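Local atomic coordinates of phosphoribosylaminoimidazole carboxylase, ATPase subunit (Bacillus anthracis, PDB entry 3Q2O), a protein that probably catalyses the ATP-dependent carboxylation of aminoimidazole ribonucleotide with bicarbonate to N5-carboxyaminoimidazole ribonucleotide, a step of purine biosynthesis. Residues E82-D87 and L275-H280; S104-K109 and L252-T257; K195-I200 and V260-T265. All coordinates share one frame; numbering follows the deposited sequence.

Contact 1 (E82-D87 and L275-H280). With MG (magnesium ion), chain C.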
loop_
_atom_site.group_PDB
_atom_site.type_symbol
_atom_site.label_atom_id
_atom_site.label_comp_id
_atom_site.label_asym_id
_atom_site.label_seq_id
_atom_site.Cartn_x
_atom_site.Cartn_y
_atom_site.Cartn_z
ATOM N N GLU A 82 -16.813 -9.007 -2.005
ATOM C CA GLU A 82 -16.947 -7.741 -2.700
ATOM C C GLU A 82 -18.296 -7.735 -3.422
ATOM O O GLU A 82 -18.913 -6.692 -3.612
ATOM C CB GLU A 82 -15.816 -7.569 -3.722
ATOM C CG GLU A 82 -16.331 -7.045 -5.061
ATOM C CD GLU A 82 -15.343 -7.176 -6.178
ATOM O OE1 GLU A 82 -15.548 -8.045 -7.051
ATOM O OE2 GLU A 82 -14.378 -6.396 -6.186
ATOM N N PHE A 83 -18.741 -8.917 -3.834
ATOM C CA PHE A 83 -20.008 -9.057 -4.541
ATOM C C PHE A 83 -21.141 -9.216 -3.527
ATOM O O PHE A 83 -21.086 -10.099 -2.675
ATOM C CB PHE A 83 -19.952 -10.244 -5.511
ATOM C CG PHE A 83 -21.241 -10.480 -6.249
ATOM C CD1 PHE A 83 -22.058 -11.557 -5.914
ATOM C CD2 PHE A 83 -21.646 -9.618 -7.260
ATOM C CE1 PHE A 83 -23.273 -11.779 -6.586
ATOM C CE2 PHE A 83 -22.866 -9.829 -7.938
ATOM C CZ PHE A 83 -23.669 -10.917 -7.594
ATOM N N GLU A 84 -22.152 -8.353 -3.628
ATOM C CA GLU A 84 -23.192 -8.224 -2.592
ATOM C C GLU A 84 -24.384 -9.156 -2.795
ATOM O O GLU A 84 -25.058 -9.531 -1.828
ATOM C CB GLU A 84 -23.740 -6.799 -2.550
ATOM C CG GLU A 84 -22.815 -5.753 -1.968
ATOM C CD GLU A 84 -23.552 -4.445 -1.720
ATOM O OE1 GLU A 84 -24.727 -4.484 -1.263
ATOM O OE2 GLU A 84 -22.960 -3.381 -1.979
ATOM N N ASN A 85 -24.663 -9.509 -4.044
ATOM C CA ASN A 85 -25.908 -10.218 -4.366
ATOM C C ASN A 85 -25.798 -11.745 -4.214
ATOM O O ASN A 85 -26.223 -12.498 -5.089
ATOM C CB ASN A 85 -26.402 -9.795 -5.767
ATOM C CG ASN A 85 -27.824 -10.267 -6.074
ATOM O OD1 ASN A 85 -28.722 -10.181 -5.235
ATOM N ND2 ASN A 85 -28.032 -10.745 -7.303
ATOM N N ILE A 86 -25.213 -12.188 -3.101
ATOM C CA ILE A 86 -25.140 -13.614 -2.756
ATOM C C ILE A 86 -26.538 -14.029 -2.307
ATOM O O ILE A 86 -27.164 -13.319 -1.533
ATOM C CB ILE A 86 -24.165 -13.896 -1.564
ATOM C CG1 ILE A 86 -22.809 -13.184 -1.717
ATOM C CG2 ILE A 86 -24.017 -15.417 -1.301
ATOM C CD1 ILE A 86 -22.184 -13.297 -3.067
ATOM N N ASP A 87 -27.038 -15.156 -2.795
ATOM C CA ASP A 87 -28.386 -15.557 -2.400
ATOM C C ASP A 87 -28.430 -16.155 -0.990
ATOM O O ASP A 87 -27.393 -16.479 -0.391
ATOM C CB ASP A 87 -29.070 -16.451 -3.449
ATOM C CG ASP A 87 -28.455 -17.825 -3.555
ATOM O OD1 ASP A 87 -28.560 -18.405 -4.659
ATOM O OD2 ASP A 87 -27.869 -18.334 -2.565
ATOM N N LEU A 275 -26.529 2.631 1.535
ATOM C CA LEU A 275 -25.478 1.951 2.278
ATOM C C LEU A 275 -24.780 0.928 1.384
ATOM O O LEU A 275 -25.425 0.307 0.538
ATOM C CB LEU A 275 -26.084 1.219 3.487
ATOM C CG LEU A 275 -26.938 2.043 4.457
ATOM C CD1 LEU A 275 -27.437 1.209 5.648
ATOM C CD2 LEU A 275 -26.163 3.236 4.955
ATOM N N ALA A 276 -23.474 0.760 1.567
ATOM C CA ALA A 276 -22.770 -0.363 0.937
ATOM C C ALA A 276 -21.969 -1.070 2.009
ATOM O O ALA A 276 -21.090 -0.468 2.620
ATOM C CB ALA A 276 -21.872 0.102 -0.222
ATOM N N PRO A 277 -22.295 -2.343 2.274
ATOM C CA PRO A 277 -21.613 -3.075 3.338
ATOM C C PRO A 277 -20.296 -3.694 2.854
ATOM O O PRO A 277 -20.101 -4.902 2.907
ATOM C CB PRO A 277 -22.640 -4.139 3.735
ATOM C CG PRO A 277 -23.408 -4.389 2.464
ATOM C CD PRO A 277 -23.392 -3.120 1.668
ATOM N N ARG A 278 -19.400 -2.832 2.389
ATOM C CA ARG A 278 -18.112 -3.234 1.814
ATOM C C ARG A 278 -17.297 -1.973 1.624
ATOM O O ARG A 278 -17.852 -0.880 1.691
ATOM C CB ARG A 278 -18.311 -3.903 0.438
ATOM C CG ARG A 278 -19.268 -3.159 -0.479
ATOM C CD ARG A 278 -19.163 -3.622 -1.943
ATOM N NE ARG A 278 -20.162 -2.938 -2.778
ATOM C CZ ARG A 278 -20.032 -1.706 -3.271
ATOM N NH1 ARG A 278 -18.941 -0.974 -3.036
ATOM N NH2 ARG A 278 -21.002 -1.200 -4.012
ATOM N N PRO A 279 -15.983 -2.123 1.354
ATOM C CA PRO A 279 -15.216 -1.017 0.812
ATOM C C PRO A 279 -15.950 -0.467 -0.403
ATOM O O PRO A 279 -16.589 -1.231 -1.151
ATOM C CB PRO A 279 -13.913 -1.685 0.363
ATOM C CG PRO A 279 -13.733 -2.814 1.328
ATOM C CD PRO A 279 -15.154 -3.324 1.556
ATOM N N HIS A 280 -15.822 0.835 -0.609
ATOM C CA HIS A 280 -16.607 1.568 -1.580
ATOM C C HIS A 280 -15.719 2.513 -2.395
ATOM O O HIS A 280 -14.696 3.001 -1.903
ATOM C CB HIS A 280 -17.677 2.364 -0.813
ATOM C CG HIS A 280 -18.740 2.965 -1.676
ATOM N ND1 HIS A 280 -18.702 4.277 -2.090
ATOM C CD2 HIS A 280 -19.884 2.443 -2.182
ATOM C CE1 HIS A 280 -19.766 4.536 -2.832
ATOM N NE2 HIS A 280 -20.501 3.440 -2.902
HETATM MG MG MG C . -25.754 -0.139 -1.498
HETATM O O HOH W 1 -24.115 -1.151 -2.269
HETATM O O HOH W 2 -26.388 -2.098 -0.939
HETATM O O HOH W 3 -27.909 -0.029 -0.877
HETATM O O HOH W 4 -25.303 1.645 -2.122
#
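Glu84 reaches across to Arg278 and Pro277 with both branches of its carboxylate occupied. OE2 takes the salt bridge, with Arg278 NE 2.9 Å from Glu84 OE2; as a hydrogen bond it is weak, since the N-H points off line (129°). The carboxylate and guanidinium planes stand 52° apart. OE1 instead lies by the proline ring, Glu84 OE1 being 3.5 Å from Pro277 CD, and accepts a bond from Gln111 NE2.

Each oxygen also accepts from a water on the magnesium ion: water 1 sits 2.5 Å from Glu84 OE2 and water 2 lies 2.9 Å from Glu84 OE1. The glutamate is thus a second-shell ligand, while the carbonyl Leu275 O binds the magnesium directly at 2.1 Å.

Arg278 is held at a second point, its NH1 donating to Pro279 O over 3.0 Å, almost in the guanidinium plane. Ala276 CB lies over the centre of one guanidinium face. Glu82 meets Arg278 through its backbone, whereas its carboxylate accepts from Gly23 N and Gly26 N, in what is probably a Rossmann-type glycine-rich turn. The arrangement is a hydrated metal site at the junction of the preATP-grasp and ATP-grasp parts of the enzyme.

Contact 2 (S104-K109 and L252-T257)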
loop_
_atom_site.group_PDB
_atom_site.type_symbol
_atom_site.label_atom_id
_atom_site.label_comp_id
_atom_site.label_asym_id
_atom_site.label_seq_id
_atom_site.Cartn_x
_atom_site.Cartn_y
_atom_site.Cartn_z
ATOM N N SER A 104 -24.983 -12.226 7.700
ATOM C CA SER A 104 -25.871 -12.090 6.541
ATOM C C SER A 104 -26.926 -11.005 6.745
ATOM O O SER A 104 -27.513 -10.529 5.781
ATOM C CB SER A 104 -26.571 -13.424 6.258
ATOM O OG SER A 104 -27.369 -13.813 7.372
ATOM N N GLN A 105 -27.162 -10.638 8.000
ATOM C CA GLN A 105 -28.224 -9.709 8.402
ATOM C C GLN A 105 -28.075 -8.336 7.725
ATOM O O GLN A 105 -28.982 -7.885 7.018
ATOM C CB GLN A 105 -28.240 -9.619 9.937
ATOM C CG GLN A 105 -29.023 -8.486 10.593
ATOM C CD GLN A 105 -28.906 -8.523 12.127
ATOM O OE1 GLN A 105 -27.866 -8.171 12.704
ATOM N NE2 GLN A 105 -29.974 -8.961 12.788
ATOM N N LEU A 106 -26.928 -7.691 7.901
ATOM C CA LEU A 106 -26.719 -6.368 7.312
ATOM C C LEU A 106 -26.824 -6.405 5.790
ATOM O O LEU A 106 -27.508 -5.579 5.178
ATOM C CB LEU A 106 -25.379 -5.773 7.759
ATOM C CG LEU A 106 -24.936 -4.424 7.196
ATOM C CD1 LEU A 106 -26.063 -3.396 7.205
ATOM C CD2 LEU A 106 -23.774 -3.935 8.030
ATOM N N LEU A 107 -26.160 -7.382 5.189
ATOM C CA LEU A 107 -26.186 -7.546 3.748
ATOM C C LEU A 107 -27.630 -7.707 3.250
ATOM O O LEU A 107 -28.023 -7.059 2.277
ATOM C CB LEU A 107 -25.274 -8.711 3.347
ATOM C CG LEU A 107 -24.886 -9.029 1.905
ATOM C CD1 LEU A 107 -24.367 -7.817 1.132
ATOM C CD2 LEU A 107 -23.842 -10.153 1.927
ATOM N N SER A 108 -28.435 -8.509 3.951
ATOM C CA SER A 108 -29.860 -8.678 3.613
ATOM C C SER A 108 -30.613 -7.347 3.559
ATOM O O SER A 108 -31.277 -7.049 2.566
ATOM C CB SER A 108 -30.564 -9.671 4.557
ATOM O OG SER A 108 -30.980 -9.073 5.780
ATOM N N LYS A 109 -30.467 -6.548 4.616
ATOM C CA LYS A 109 -31.072 -5.216 4.709
ATOM C C LYS A 109 -30.689 -4.252 3.572
ATOM O O LYS A 109 -31.520 -3.447 3.128
ATOM C CB LYS A 109 -30.723 -4.579 6.060
ATOM C CG LYS A 109 -31.334 -5.298 7.271
ATOM C CD LYS A 109 -30.696 -4.804 8.560
ATOM C CE LYS A 109 -31.250 -5.542 9.777
ATOM N NZ LYS A 109 -30.493 -5.181 11.013
ATOM N N LEU A 252 -26.882 -1.235 13.462
ATOM C CA LEU A 252 -26.877 -2.359 12.526
ATOM C C LEU A 252 -25.892 -3.463 12.926
ATOM O O LEU A 252 -25.777 -4.472 12.228
ATOM C CB LEU A 252 -26.600 -1.873 11.095
ATOM C CG LEU A 252 -27.590 -0.862 10.499
ATOM C CD1 LEU A 252 -27.085 -0.272 9.192
ATOM C CD2 LEU A 252 -28.988 -1.472 10.330
ATOM N N GLU A 253 -25.204 -3.272 14.053
ATOM C CA GLU A 253 -24.189 -4.223 14.548
ATOM C C GLU A 253 -23.188 -4.609 13.459
ATOM O O GLU A 253 -22.910 -5.794 13.206
ATOM C CB GLU A 253 -24.848 -5.454 15.182
ATOM C CG GLU A 253 -25.713 -5.085 16.398
ATOM C CD GLU A 253 -26.434 -6.286 16.998
ATOM O OE1 GLU A 253 -27.669 -6.379 16.821
ATOM O OE2 GLU A 253 -25.762 -7.128 17.633
ATOM N N LEU A 254 -22.653 -3.584 12.809
ATOM C CA LEU A 254 -21.709 -3.773 11.715
ATOM C C LEU A 254 -20.492 -4.579 12.156
ATOM O O LEU A 254 -19.940 -4.355 13.229
ATOM C CB LEU A 254 -21.236 -2.410 11.195
ATOM C CG LEU A 254 -20.040 -2.382 10.233
ATOM C CD1 LEU A 254 -20.417 -2.902 8.822
ATOM C CD2 LEU A 254 -19.459 -0.972 10.150
ATOM N N VAL A 255 -20.080 -5.517 11.311
ATOM C CA VAL A 255 -18.739 -6.062 11.377
ATOM C C VAL A 255 -18.168 -5.920 9.973
ATOM O O VAL A 255 -18.795 -6.330 9.002
ATOM C CB VAL A 255 -18.717 -7.533 11.847
ATOM C CG1 VAL A 255 -17.299 -8.136 11.689
ATOM C CG2 VAL A 255 -19.240 -7.641 13.316
ATOM N N GLY A 256 -16.997 -5.303 9.873
ATOM C CA GLY A 256 -16.382 -5.010 8.592
ATOM C C GLY A 256 -16.498 -3.538 8.241
ATOM O O GLY A 256 -16.274 -2.656 9.088
ATOM N N THR A 257 -16.881 -3.286 6.992
ATOM C CA THR A 257 -16.836 -1.956 6.395
ATOM C C THR A 257 -18.248 -1.549 6.012
ATOM O O THR A 257 -19.011 -2.370 5.482
ATOM C CB THR A 257 -15.912 -1.931 5.130
ATOM O OG1 THR A 257 -14.626 -2.459 5.469
ATOM C CG2 THR A 257 -15.733 -0.494 4.598
#
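Leu106 sets its CG anti to the backbone N (chi1 177°), which carries its isobutyl group from helix 105-109 toward Leu252 and Leu254, where its two methyls part. Leu252 takes a different setting, CG anti to the carbonyl carbon (chi1 -60°), and meets the Leu106 side chain at about a right angle.

Leu106 CD1 is 3.8 Å from Leu252 CD1, and Leu106 CD2 is 3.6 Å from Leu254 CD1. One leucine of the helix therefore bridges two leucines of 252-257. The second methyl of Leu252 faces the extended chain of Lys109, which runs past it in the opposite sense: both Lys109 CD and Lys109 NZ lie 4.1 Å from Leu252 CD2. The amine makes no salt bridge with Glu253, since Lys109 NZ stays 6.6 Å from Glu253 OE1.

Within the helix, Ser108 OG donates to Gln105 O over 2.6 Å, and that carbonyl also accepts from Lys109 N. Across from it, Glu253 has positive phi (49°) and closes helix 235-251 in a Schellman motif. The chain then passes Leu254, which touches Val201 of strand 195-203, and enters strand 256-264, while on helix 105-109 Leu107, next to Leu106, packs on Leu91 of helix 88-97. The contact thus joins helix 105-109 to the turn between helix 235-251 and strand 256-264.

Contact 3 (K195-I200 and V260-T265); sequences KEVSVI and VEMFAT
Six backbone hydrogen bonds join Lys195, Val197 and Val199 to Ala264, Met262 and Val260, two to each pair, so these are the hydrogen-bonded pairs of an antiparallel arrangement. The segment axes approach to 4.6 Å with their directions 150° apart. The bonds differ in geometry: Ala264 N donates to Lys195 O at 2.8 Å with the N-H nearly straight, whereas Val197 N reaches Met262 O at 3.0 Å from 42° above the carbonyl plane. The non-hydrogen-bonded pairs add CA-H...O contacts, the shortest from Ser198 CA to Val260 O at 3.2 Å.

Apolar contacts gather on the face of Val197, Val199, Val260 and Met262. Val197 CG2 lies 3.8 Å from Met262 CB, and the extended methionine carries its methyl on to Val199. Lys195 and Ala264 share this face, the lysine NZ turning off to a salt bridge with Glu216.

The opposite face carries Glu196, Ser198, Glu261 and Phe263. Glu196 and Phe263 run side by side, carboxylate and ring planes 19° apart, with Glu196 OE2 3.7 Å from Phe263 CE2. Water 5 donates both to Glu196 OE2 and to Met262 O (2.8 Å), giving that carbonyl a second donor. Ser198 OG bonds with Ser282 and Asn217. The two faces thus differ in chemistry: one packs against helix 235-251, while the other bears two carboxylates, Glu196 held by His219 and water 5, and Glu261 with its side chain about 6 Å from the magnesium ion.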
loop_
_atom_site.group_PDB
_atom_site.type_symbol
_atom_site.label_atom_id
_atom_site.label_comp_id
_atom_site.label_asym_id
_atom_site.label_seq_id
_atom_site.Cartn_x
_atom_site.Cartn_y
_atom_site.Cartn_z
ATOM N N LYS A 195 -24.590 19.362 -1.484
ATOM C CA LYS A 195 -23.503 18.398 -1.717
ATOM C C LYS A 195 -23.934 16.958 -1.440
ATOM O O LYS A 195 -24.765 16.715 -0.563
ATOM C CB LYS A 195 -22.318 18.689 -0.775
ATOM C CG LYS A 195 -21.808 20.126 -0.746
ATOM C CD LYS A 195 -20.764 20.357 -1.787
ATOM C CE LYS A 195 -19.977 21.637 -1.516
ATOM N NZ LYS A 195 -19.312 22.046 -2.779
ATOM N N GLU A 196 -23.349 16.010 -2.172
ATOM C CA GLU A 196 -23.403 14.591 -1.811
ATOM C C GLU A 196 -22.144 14.263 -1.027
ATOM O O GLU A 196 -21.043 14.677 -1.417
ATOM C CB GLU A 196 -23.477 13.700 -3.047
ATOM C CG GLU A 196 -24.833 13.662 -3.707
ATOM C CD GLU A 196 -24.924 12.585 -4.767
ATOM O OE1 GLU A 196 -24.523 12.848 -5.923
ATOM O OE2 GLU A 196 -25.401 11.476 -4.446
ATOM N N VAL A 197 -22.307 13.569 0.101
ATOM C CA VAL A 197 -21.168 13.213 0.940
ATOM C C VAL A 197 -21.254 11.753 1.374
ATOM O O VAL A 197 -22.341 11.153 1.353
ATOM C CB VAL A 197 -21.020 14.144 2.205
ATOM C CG1 VAL A 197 -20.811 15.618 1.796
ATOM C CG2 VAL A 197 -22.204 13.986 3.180
ATOM N N SER A 198 -20.113 11.188 1.762
ATOM C CA SER A 198 -20.095 9.840 2.299
ATOM C C SER A 198 -19.072 9.688 3.403
ATOM O O SER A 198 -18.090 10.436 3.477
ATOM C CB SER A 198 -19.887 8.779 1.204
ATOM O OG SER A 198 -18.567 8.825 0.686
ATOM N N VAL A 199 -19.330 8.717 4.277
ATOM C CA VAL A 199 -18.443 8.393 5.372
ATOM C C VAL A 199 -18.260 6.890 5.373
ATOM O O VAL A 199 -19.241 6.137 5.277
ATOM C CB VAL A 199 -19.045 8.822 6.739
ATOM C CG1 VAL A 199 -18.163 8.340 7.885
ATOM C CG2 VAL A 199 -19.242 10.335 6.810
ATOM N N ILE A 200 -17.006 6.456 5.469
ATOM C CA ILE A 200 -16.692 5.048 5.647
ATOM C C ILE A 200 -16.527 4.762 7.146
ATOM O O ILE A 200 -15.715 5.408 7.820
ATOM C CB ILE A 200 -15.376 4.650 4.894
ATOM C CG1 ILE A 200 -15.390 5.086 3.412
ATOM C CG2 ILE A 200 -15.084 3.152 5.051
ATOM C CD1 ILE A 200 -16.452 4.436 2.544
ATOM N N VAL A 260 -21.519 4.962 4.078
ATOM C CA VAL A 260 -22.812 5.630 4.254
ATOM C C VAL A 260 -22.853 6.849 3.353
ATOM O O VAL A 260 -22.153 7.845 3.616
ATOM C CB VAL A 260 -23.058 6.073 5.731
ATOM C CG1 VAL A 260 -24.532 6.512 5.932
ATOM C CG2 VAL A 260 -22.704 4.952 6.695
ATOM N N GLU A 261 -23.645 6.765 2.285
ATOM C CA GLU A 261 -23.794 7.884 1.358
ATOM C C GLU A 261 -24.978 8.728 1.783
ATOM O O GLU A 261 -26.004 8.195 2.214
ATOM C CB GLU A 261 -23.976 7.400 -0.080
ATOM C CG GLU A 261 -22.780 6.613 -0.607
ATOM C CD GLU A 261 -22.911 6.300 -2.083
ATOM O OE1 GLU A 261 -23.388 5.196 -2.422
ATOM O OE2 GLU A 261 -22.553 7.166 -2.907
ATOM N N MET A 262 -24.809 10.042 1.645
ATOM C CA MET A 262 -25.701 11.034 2.243
ATOM C C MET A 262 -25.882 12.223 1.321
ATOM O O MET A 262 -25.081 12.427 0.406
ATOM C CB MET A 262 -25.107 11.540 3.567
ATOM C CG MET A 262 -24.907 10.454 4.635
ATOM S SD MET A 262 -23.960 11.116 6.012
ATOM C CE MET A 262 -23.612 9.668 6.991
ATOM N N PHE A 263 -26.953 12.979 1.566
ATOM C CA PHE A 263 -27.187 14.295 0.973
ATOM C C PHE A 263 -27.031 15.345 2.073
ATOM O O PHE A 263 -27.577 15.190 3.177
ATOM C CB PHE A 263 -28.611 14.397 0.417
ATOM C CG PHE A 263 -28.941 13.371 -0.621
ATOM C CD1 PHE A 263 -29.865 12.366 -0.347
ATOM C CD2 PHE A 263 -28.334 13.407 -1.879
ATOM C CE1 PHE A 263 -30.177 11.398 -1.316
ATOM C CE2 PHE A 263 -28.632 12.443 -2.850
ATOM C CZ PHE A 263 -29.563 11.443 -2.569
ATOM N N ALA A 264 -26.289 16.408 1.769
ATOM C CA ALA A 264 -26.102 17.528 2.685
ATOM C C ALA A 264 -26.767 18.753 2.066
ATOM O O ALA A 264 -26.460 19.117 0.928
ATOM C CB ALA A 264 -24.608 17.787 2.904
ATOM N N THR A 265 -27.694 19.373 2.789
ATOM C CA THR A 265 -28.374 20.561 2.259
ATOM C C THR A 265 -27.662 21.852 2.670
ATOM O O THR A 265 -26.825 21.851 3.577
ATOM C CB THR A 265 -29.838 20.646 2.723
ATOM O OG1 THR A 265 -29.866 21.000 4.111
ATOM C CG2 THR A 265 -30.589 19.315 2.465
HETATM O O HOH W 5 -24.869 10.560 -1.720
#

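Overall arrangement
Contact 3 is the most buried of the three and lies wholly within the ATP-grasp region, whereas contacts 1 and 2 are partly buried and tie that region to the preATP-grasp part. Backbone bonding between strands 195-203 and 256-264 dominates contact 3; contact 2, in the turn leading into strand 256-264, is held by leucine methyls, and contact 1, at the end of strand 270-276, by charge and hydrated metal. Contacts 1 and 2 adjoin, with centres about 10 Å apart, and Leu107 CD1 packs 3.8 Å from Pro277 CG. Contact 3 lies farther along the same sheet, its centre about 18 Å from that of contact 1; the two contacts still touch, Leu275 CD2 lying 3.8 Å from Val260 CG1.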